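Local structure of periplasmic binding protein (Mycobacterium smegmatis, 4MDY) at residues Asp258-Ala270 / Val281-Val293. The protein probably binds an iron-containing solute outside the cytoplasmic membrane and delivers it to an ABC transporter, as expected of a family 8 solute-binding protein. Residues are numbered along the deposited sequence; the frame is centred on the assembly and turned at random. Where two conformers were deposited one is given.
Sequences DRNIFTTKELAGA and VVADQLPPELARV
T264 OG1 is gripped twice, by L267 N and by a water 2.6 Å away that donates to Q285 OE1 across the contact. T264 is the N-cap of helix 265-270: its short hydroxyl side chain (chi1 60°) suits the place, reaching the first-turn N-H of L267, which has no earlier carbonyl to bind. The contact packs helix 281-293, part of the last helix of this solute-binding protein, against strand 260-262, an outermost strand of a four-stranded parallel sheet, and against helix 265-270, which follows that strand. Q285, with an extended chain, uses both ends of its amide, for NE2 donates to E266 OE1 at 3.3 Å. NE2 comes from above the E266 carboxylate plane, and the carboxylate and amide planes are turned 65° apart.

Beneath these polar groups the side chains are aliphatic. L267 spreads its branches along the helix, CD1 over V282 and CD2 against L286, while the small A270 lets V281 and V282 come close, its CB 3.7 Å from V282 CG2. Strand 260-262 runs roughly antiparallel to helix 281-293, and I261 points from it toward the helix. With CG1 anti to the carbonyl carbon (chi1 -63°) and the chain extended beyond it, CD1 comes 3.5 Å from L290 CD2, while CG2 rests on E289 CB. At the other end V293, branched close to its backbone, touches V229 of neighbouring strand 229-233 and packs on the D258-R259 backbone, its CG1 3.4 Å from D258 O.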
loop_
_atom_site.group_PDB
_atom_site.type_symbol
_atom_site.label_atom_id
_atom_site.label_comp_id
_atom_site.label_asym_id
_atom_site.label_seq_id
_atom_site.Cartn_x
_atom_site.Cartn_y
_atom_site.Cartn_z
ATOM N N ASP A 258 -12.634 -22.706 -10.684
ATOM C CA ASP A 258 -13.170 -21.646 -9.820
ATOM C C ASP A 258 -12.203 -21.292 -8.682
ATOM O O ASP A 258 -12.605 -21.212 -7.521
ATOM C CB ASP A 258 -14.522 -22.078 -9.242
ATOM C CG ASP A 258 -15.302 -20.925 -8.620
ATOM O OD1 ASP A 258 -15.313 -19.812 -9.187
ATOM O OD2 ASP A 258 -15.929 -21.145 -7.564
ATOM N N ARG A 259 -10.937 -21.075 -9.033
ATOM C CA ARG A 259 -9.879 -20.717 -8.068
ATOM C C ARG A 259 -9.358 -19.290 -8.291
ATOM O O ARG A 259 -8.282 -18.927 -7.798
ATOM C CB ARG A 259 -8.720 -21.719 -8.121
ATOM C CG ARG A 259 -9.140 -23.182 -8.023
ATOM C CD ARG A 259 -9.762 -23.553 -6.679
ATOM N NE ARG A 259 -10.970 -24.376 -6.847
ATOM C CZ ARG A 259 -11.085 -25.683 -6.590
ATOM N NH1 ARG A 259 -12.251 -26.281 -6.812
ATOM N NH2 ARG A 259 -10.067 -26.400 -6.117
ATOM N N ASN A 260 -10.129 -18.493 -9.033
ATOM C CA ASN A 260 -9.885 -17.066 -9.151
ATOM C C ASN A 260 -10.573 -16.331 -8.019
ATOM O O ASN A 260 -11.730 -16.618 -7.700
ATOM C CB ASN A 260 -10.432 -16.510 -10.462
ATOM C CG ASN A 260 -9.657 -16.983 -11.678
ATOM O OD1 ASN A 260 -8.426 -17.008 -11.689
ATOM N ND2 ASN A 260 -10.384 -17.326 -12.726
ATOM N N ILE A 261 -9.852 -15.394 -7.416
ATOM C CA ILE A 261 -10.439 -14.400 -6.551
ATOM C C ILE A 261 -10.384 -13.059 -7.281
ATOM O O ILE A 261 -9.308 -12.586 -7.649
ATOM C CB ILE A 261 -9.690 -14.298 -5.209
ATOM C CG1 ILE A 261 -9.801 -15.622 -4.444
ATOM C CG2 ILE A 261 -10.260 -13.164 -4.371
ATOM C CD1 ILE A 261 -8.885 -15.746 -3.251
ATOM N N PHE A 262 -11.549 -12.462 -7.498
ATOM C CA PHE A 262 -11.632 -11.126 -8.063
ATOM C C PHE A 262 -12.024 -10.192 -6.922
ATOM O O PHE A 262 -13.149 -10.236 -6.421
ATOM C CB PHE A 262 -12.640 -11.066 -9.217
ATOM C CG PHE A 262 -12.321 -12.014 -10.349
ATOM C CD1 PHE A 262 -11.273 -11.751 -11.223
ATOM C CD2 PHE A 262 -13.059 -13.177 -10.531
ATOM C CE1 PHE A 262 -10.974 -12.619 -12.267
ATOM C CE2 PHE A 262 -12.761 -14.046 -11.566
ATOM C CZ PHE A 262 -11.723 -13.766 -12.437
ATOM N N THR A 263 -11.073 -9.366 -6.493
ATOM C CA THR A 263 -11.272 -8.516 -5.334
ATOM C C THR A 263 -12.350 -7.475 -5.596
ATOM O O THR A 263 -12.579 -7.061 -6.738
ATOM C CB THR A 263 -9.984 -7.772 -4.939
ATOM O OG1 THR A 263 -9.562 -6.936 -6.027
ATOM C CG2 THR A 263 -8.876 -8.761 -4.568
ATOM N N THR A 264 -13.001 -7.055 -4.521
ATOM C CA THR A 264 -13.784 -5.832 -4.540
ATOM C C THR A 264 -12.833 -4.648 -4.669
ATOM O O THR A 264 -11.626 -4.766 -4.415
ATOM C CB THR A 264 -14.593 -5.649 -3.247
ATOM O OG1 THR A 264 -13.705 -5.602 -2.122
ATOM C CG2 THR A 264 -15.604 -6.778 -3.067
ATOM N N LYS A 265 -13.368 -3.498 -5.050
ATOM C CA LYS A 265 -12.563 -2.282 -5.094
ATOM C C LYS A 265 -11.866 -2.005 -3.754
ATOM O O LYS A 265 -10.689 -1.629 -3.729
ATOM C CB LYS A 265 -13.418 -1.077 -5.466
ATOM C CG LYS A 265 -12.603 0.188 -5.672
ATOM C CD LYS A 265 -13.485 1.414 -5.691
ATOM C CE LYS A 265 -12.743 2.625 -6.204
ATOM N NZ LYS A 265 -13.636 3.807 -6.137
ATOM N N GLU A 266 -12.587 -2.184 -2.648
ATOM C CA GLU A 266 -12.024 -1.848 -1.340
ATOM C C GLU A 266 -10.879 -2.790 -0.990
ATOM O O GLU A 266 -9.861 -2.357 -0.462
ATOM C CB GLU A 266 -13.077 -1.855 -0.225
ATOM C CG GLU A 266 -12.673 -0.936 0.925
ATOM C CD GLU A 266 -13.357 -1.231 2.242
ATOM O OE1 GLU A 266 -14.223 -2.134 2.296
ATOM O OE2 GLU A 266 -13.016 -0.544 3.231
ATOM N N LEU A 267 -11.029 -4.069 -1.306
ATOM C CA LEU A 267 -9.972 -5.024 -1.007
ATOM C C LEU A 267 -8.765 -4.776 -1.913
ATOM O O LEU A 267 -7.627 -4.829 -1.448
ATOM C CB LEU A 267 -10.479 -6.462 -1.106
ATOM C CG LEU A 267 -9.444 -7.552 -0.820
ATOM C CD1 LEU A 267 -8.702 -7.302 0.493
ATOM C CD2 LEU A 267 -10.120 -8.912 -0.793
ATOM N N ALA A 268 -9.009 -4.470 -3.191
ATOM C CA ALA A 268 -7.926 -4.106 -4.099
ATOM C C ALA A 268 -7.200 -2.885 -3.564
ATOM O O ALA A 268 -5.973 -2.845 -3.538
ATOM C CB ALA A 268 -8.451 -3.828 -5.505
ATOM N N GLY A 269 -7.962 -1.884 -3.138
ATOM C CA GLY A 269 -7.375 -0.669 -2.573
ATOM C C GLY A 269 -6.582 -0.965 -1.315
ATOM O O GLY A 269 -5.483 -0.453 -1.129
ATOM N N ALA A 270 -7.135 -1.809 -0.455
ATOM C CA ALA A 270 -6.491 -2.131 0.816
ATOM C C ALA A 270 -5.144 -2.822 0.603
ATOM O O ALA A 270 -4.168 -2.476 1.249
ATOM C CB ALA A 270 -7.415 -2.974 1.683
ATOM N N VAL A 281 -8.088 -4.528 6.929
ATOM C CA VAL A 281 -9.163 -4.803 5.959
ATOM C C VAL A 281 -8.839 -6.045 5.115
ATOM O O VAL A 281 -9.723 -6.857 4.826
ATOM C CB VAL A 281 -9.421 -3.591 5.037
ATOM C CG1 VAL A 281 -10.402 -3.943 3.922
ATOM C CG2 VAL A 281 -9.927 -2.410 5.847
ATOM N N VAL A 282 -7.570 -6.194 4.738
ATOM C CA VAL A 282 -7.112 -7.370 3.999
ATOM C C VAL A 282 -7.268 -8.620 4.866
ATOM O O VAL A 282 -7.756 -9.647 4.389
ATOM C CB VAL A 282 -5.648 -7.216 3.519
ATOM C CG1 VAL A 282 -5.167 -8.469 2.798
ATOM C CG2 VAL A 282 -5.491 -5.983 2.627
ATOM N N ALA A 283 -6.878 -8.529 6.138
ATOM C CA ALA A 283 -6.992 -9.673 7.051
ATOM C C ALA A 283 -8.460 -10.054 7.305
ATOM O O ALA A 283 -8.761 -11.215 7.570
ATOM C CB ALA A 283 -6.269 -9.395 8.361
ATOM N N ASP A 284 -9.369 -9.086 7.214
ATOM C CA ASP A 284 -10.800 -9.370 7.354
ATOM C C ASP A 284 -11.371 -10.032 6.108
ATOM O O ASP A 284 -12.029 -11.069 6.204
ATOM C CB ASP A 284 -11.601 -8.094 7.635
ATOM C CG ASP A 284 -11.609 -7.710 9.097
ATOM O OD1 ASP A 284 -11.305 -8.568 9.954
ATOM O OD2 ASP A 284 -11.934 -6.545 9.396
ATOM N N GLN A 285 -11.124 -9.428 4.947
ATOM C CA GLN A 285 -11.891 -9.755 3.735
ATOM C C GLN A 285 -11.262 -10.818 2.826
ATOM O O GLN A 285 -11.982 -11.530 2.120
ATOM C CB GLN A 285 -12.167 -8.487 2.926
ATOM C CG GLN A 285 -12.972 -7.447 3.690
ATOM C CD GLN A 285 -13.456 -6.291 2.824
ATOM O OE1 GLN A 285 -13.524 -6.394 1.597
ATOM N NE2 GLN A 285 -13.820 -5.182 3.471
ATOM N N LEU A 286 -9.937 -10.927 2.822
ATOM C CA LEU A 286 -9.280 -11.887 1.933
ATOM C C LEU A 286 -9.397 -13.338 2.397
ATOM O O LEU A 286 -9.608 -14.218 1.562
ATOM C CB LEU A 286 -7.805 -11.520 1.687
ATOM C CG LEU A 286 -7.048 -12.390 0.663
ATOM C CD1 LEU A 286 -7.763 -12.466 -0.683
ATOM C CD2 LEU A 286 -5.630 -11.875 0.475
ATOM N N PRO A 287 -9.234 -13.608 3.712
ATOM C CA PRO A 287 -9.285 -15.028 4.085
ATOM C C PRO A 287 -10.587 -15.772 3.747
ATOM O O PRO A 287 -10.513 -16.912 3.309
ATOM C CB PRO A 287 -8.990 -15.010 5.589
ATOM C CG PRO A 287 -8.126 -13.791 5.760
ATOM C CD PRO A 287 -8.725 -12.780 4.821
ATOM N N PRO A 288 -11.762 -15.143 3.933
ATOM C CA PRO A 288 -12.987 -15.813 3.462
ATOM C C PRO A 288 -12.975 -16.160 1.960
ATOM O O PRO A 288 -13.514 -17.203 1.559
ATOM C CB PRO A 288 -14.089 -14.792 3.758
ATOM C CG PRO A 288 -13.550 -13.937 4.856
ATOM C CD PRO A 288 -12.056 -13.915 4.700
ATOM N N GLU A 289 -12.376 -15.301 1.138
ATOM C CA GLU A 289 -12.283 -15.569 -0.302
ATOM C C GLU A 289 -11.315 -16.721 -0.559
ATOM O O GLU A 289 -11.584 -17.606 -1.372
ATOM C CB GLU A 289 -11.821 -14.331 -1.071
ATOM C CG GLU A 289 -12.724 -13.111 -0.945
ATOM C CD GLU A 289 -14.044 -13.236 -1.688
ATOM O OE1 GLU A 289 -14.092 -13.847 -2.780
ATOM O OE2 GLU A 289 -15.050 -12.698 -1.183
ATOM N N LEU A 290 -10.184 -16.709 0.140
ATOM C CA LEU A 290 -9.234 -17.817 0.050
ATOM C C LEU A 290 -9.858 -19.131 0.510
ATOM O O LEU A 290 -9.641 -20.178 -0.105
ATOM C CB LEU A 290 -7.975 -17.524 0.877
ATOM C CG LEU A 290 -7.116 -16.354 0.390
ATOM C CD1 LEU A 290 -6.091 -15.976 1.448
ATOM C CD2 LEU A 290 -6.430 -16.675 -0.928
ATOM N N ALA A 291 -10.629 -19.073 1.591
ATOM C CA ALA A 291 -11.245 -20.278 2.163
ATOM C C ALA A 291 -12.291 -20.859 1.217
ATOM O O ALA A 291 -12.441 -22.077 1.123
ATOM C CB ALA A 291 -11.869 -19.964 3.514
ATOM N N ARG A 292 -13.003 -19.972 0.523
ATOM C CA ARG A 292 -13.996 -20.358 -0.479
ATOM C C ARG A 292 -13.414 -21.194 -1.620
ATOM O O ARG A 292 -14.066 -22.124 -2.102
ATOM C CB ARG A 292 -14.690 -19.114 -1.051
ATOM C CG ARG A 292 -15.892 -19.413 -1.939
ATOM C CD ARG A 292 -16.479 -18.147 -2.546
ATOM N NE ARG A 292 -16.894 -17.197 -1.513
ATOM C CZ ARG A 292 -17.165 -15.906 -1.714
ATOM N NH1 ARG A 292 -17.075 -15.361 -2.929
ATOM N NH2 ARG A 292 -17.529 -15.146 -0.684
ATOM N N VAL A 293 -12.197 -20.867 -2.054
ATOM C CA VAL A 293 -11.585 -21.559 -3.192
ATOM C C VAL A 293 -10.597 -22.657 -2.775
ATOM O O VAL A 293 -10.417 -23.629 -3.505
ATOM C CB VAL A 293 -10.918 -20.571 -4.185
ATOM C CG1 VAL A 293 -11.914 -19.511 -4.641
ATOM C CG2 VAL A 293 -9.686 -19.914 -3.594
HETATM O O HOH W 1 -15.112 -4.876 0.003
#